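Local coordinates for uncharacterized protein (Staphylococcus aureus subsp. aureus, PDB 3QFK) that is of unknown function but belongs to the calcineurin-like metallophosphoesterases and carries a zinc ion and a manganese ion in its metal centre, at residues Tyr23-Val28 with Thr269-Val274. Residues are numbered along the deposited sequence; the frame is centred on the assembly and turned at random.
Sequences YVVSDV and TTVGRV. With ZN (zinc ion), chain B.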
loop_
_atom_site.group_PDB
_atom_site.type_symbol
_atom_site.label_atom_id
_atom_site.label_comp_id
_atom_site.label_asym_id
_atom_site.label_seq_id
_atom_site.Cartn_x
_atom_site.Cartn_y
_atom_site.Cartn_z
ATOM N N TYR A 23 13.936 5.879 16.544
ATOM C CA TYR A 23 12.638 6.337 16.158
ATOM C C TYR A 23 12.354 5.862 14.752
ATOM O O TYR A 23 13.231 5.956 13.874
ATOM C CB TYR A 23 12.569 7.850 16.214
ATOM C CG TYR A 23 12.700 8.422 17.608
ATOM C CD1 TYR A 23 13.936 8.804 18.111
ATOM C CD2 TYR A 23 11.575 8.650 18.391
ATOM C CE1 TYR A 23 14.050 9.374 19.360
ATOM C CE2 TYR A 23 11.674 9.213 19.632
ATOM C CZ TYR A 23 12.933 9.580 20.107
ATOM O OH TYR A 23 13.063 10.109 21.341
ATOM N N VAL A 24 11.134 5.381 14.516
ATOM C CA VAL A 24 10.806 4.879 13.203
ATOM C C VAL A 24 9.437 5.288 12.710
ATOM O O VAL A 24 8.464 5.319 13.480
ATOM C CB VAL A 24 10.947 3.331 13.118
ATOM C CG1 VAL A 24 9.942 2.641 13.986
ATOM C CG2 VAL A 24 10.789 2.836 11.658
ATOM N N VAL A 25 9.406 5.728 11.447
ATOM C CA VAL A 25 8.169 5.996 10.768
ATOM C C VAL A 25 8.123 4.993 9.626
ATOM O O VAL A 25 9.161 4.492 9.172
ATOM C CB VAL A 25 7.977 7.436 10.286
ATOM C CG1 VAL A 25 7.824 8.355 11.514
ATOM C CG2 VAL A 25 9.099 7.887 9.310
ATOM N N SER A 26 6.924 4.626 9.231
ATOM C CA SER A 26 6.769 3.695 8.140
ATOM C C SER A 26 5.511 4.006 7.381
ATOM O O SER A 26 4.575 4.586 7.915
ATOM C CB SER A 26 6.692 2.258 8.664
ATOM O OG SER A 26 6.635 1.333 7.589
ATOM N N ASP A 27 5.511 3.646 6.112
ATOM C CA ASP A 27 4.361 3.826 5.269
ATOM C C ASP A 27 3.754 5.234 5.346
ATOM O O ASP A 27 2.536 5.401 5.469
ATOM C CB ASP A 27 3.316 2.765 5.600
ATOM C CG ASP A 27 3.816 1.365 5.365
ATOM O OD1 ASP A 27 3.569 0.840 4.270
ATOM O OD2 ASP A 27 4.474 0.778 6.251
ATOM N N VAL A 28 4.626 6.235 5.296
ATOM C CA VAL A 28 4.221 7.622 5.304
ATOM C C VAL A 28 3.406 7.940 4.070
ATOM O O VAL A 28 2.463 8.745 4.120
ATOM C CB VAL A 28 5.433 8.542 5.444
ATOM C CG1 VAL A 28 4.999 9.992 5.343
ATOM C CG2 VAL A 28 6.103 8.242 6.773
ATOM N N THR A 269 0.709 8.874 11.671
ATOM C CA THR A 269 -0.257 8.976 12.753
ATOM C C THR A 269 0.392 8.630 14.077
ATOM O O THR A 269 -0.042 9.090 15.115
ATOM C CB THR A 269 -1.519 8.064 12.501
ATOM O OG1 THR A 269 -1.114 6.702 12.362
ATOM C CG2 THR A 269 -2.253 8.498 11.242
ATOM N N THR A 270 1.455 7.833 14.018
ATOM C CA THR A 270 2.219 7.425 15.181
ATOM C C THR A 270 3.705 7.271 14.803
ATOM O O THR A 270 4.082 7.220 13.615
ATOM C CB THR A 270 1.701 6.089 15.799
ATOM O OG1 THR A 270 1.795 5.038 14.834
ATOM C CG2 THR A 270 0.261 6.215 16.254
ATOM N N VAL A 271 4.540 7.264 15.824
ATOM C CA VAL A 271 5.962 7.092 15.668
ATOM C C VAL A 271 6.405 5.948 16.569
ATOM O O VAL A 271 6.039 5.922 17.741
ATOM C CB VAL A 271 6.708 8.390 16.081
ATOM C CG1 VAL A 271 8.155 8.135 16.165
ATOM C CG2 VAL A 271 6.397 9.539 15.100
ATOM N N GLY A 272 7.185 5.007 16.041
ATOM C CA GLY A 272 7.705 3.916 16.867
ATOM C C GLY A 272 8.984 4.337 17.603
ATOM O O GLY A 272 9.846 4.987 17.026
ATOM N N ARG A 273 9.096 4.007 18.884
ATOM C CA ARG A 273 10.312 4.324 19.646
ATOM C C ARG A 273 10.792 3.112 20.419
ATOM O O ARG A 273 10.027 2.539 21.207
ATOM C CB ARG A 273 10.067 5.425 20.669
ATOM C CG ARG A 273 11.343 5.854 21.424
ATOM C CD ARG A 273 11.026 6.912 22.470
ATOM N NE ARG A 273 10.375 6.356 23.665
ATOM C CZ ARG A 273 9.773 7.089 24.601
ATOM N NH1 ARG A 273 9.676 8.402 24.457
ATOM N NH2 ARG A 273 9.229 6.510 25.660
ATOM N N VAL A 274 12.038 2.705 20.181
ATOM C CA VAL A 274 12.633 1.648 20.982
ATOM C C VAL A 274 13.858 2.265 21.665
ATOM O O VAL A 274 14.662 2.948 21.018
ATOM C CB VAL A 274 13.032 0.423 20.158
ATOM C CG1 VAL A 274 13.644 -0.649 21.077
ATOM C CG2 VAL A 274 11.812 -0.167 19.436
HETATM ZN ZN ZN B . 2.097 0.856 2.635
HETATM O O HOH W 1 5.012 5.782 11.546
HETATM O O HOH W 2 0.453 0.281 0.965
HETATM O O HOH W 3 1.772 -1.477 2.506
#
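Tyr-23 lies beside Arg-273, its partner in a non-hydrogen-bonded antiparallel pair, and the two side chains run the same way. The aliphatic part of the arginine, CG and CD, makes the touch: CD reaches Tyr-23 CE2 at 3.7 Å. The guanidinium plane stands nearly perpendicular to the ring, at 79°. Arg-273 forms salt bridges with Glu-290 on the neighbouring strand 284-293 and with Asp-58. Tyr-23 OH hydrogen-bonds to the same Asp-58. At the ring edge, Val-271 CG1 sits 4.1 Å from Tyr-23 CD2, and helix 48-59 covers this face of the sheet.

Val-24 pairs with Gly-272 through two backbone hydrogen bonds, N to Gly-272 O at 2.8 Å and O to Gly-272 N at 2.9 Å. Its chi1 of 66° sets CG1 between its own N and carbonyl carbon, and this methyl lies against the glycine backbone. The other face of the sheet, where Val-24 points, packs on Ile-262 of strand 259-264. Val-25 CG1 meets Val-271 CG2 at 4.0 Å.

Beyond Val-25 the chains part. A water bridges the gap, accepting from Ser-26 N and donating to Thr-270 O. Ser-26 OG bonds Asp-27 OD2 at 2.6 Å, from above the carboxylate plane. OD2 takes a second hydrogen bond from His-247 N, and the two together help fix the rotation of the carboxylate while OD1 binds zinc at 2.2 Å. Asp-72, His-29 and His-249 bind the same ion, with two waters. A central strand thus runs straight into a metal-binding loop, as is characteristic of the two-metal site of the calcineurin-like phosphoesterase fold.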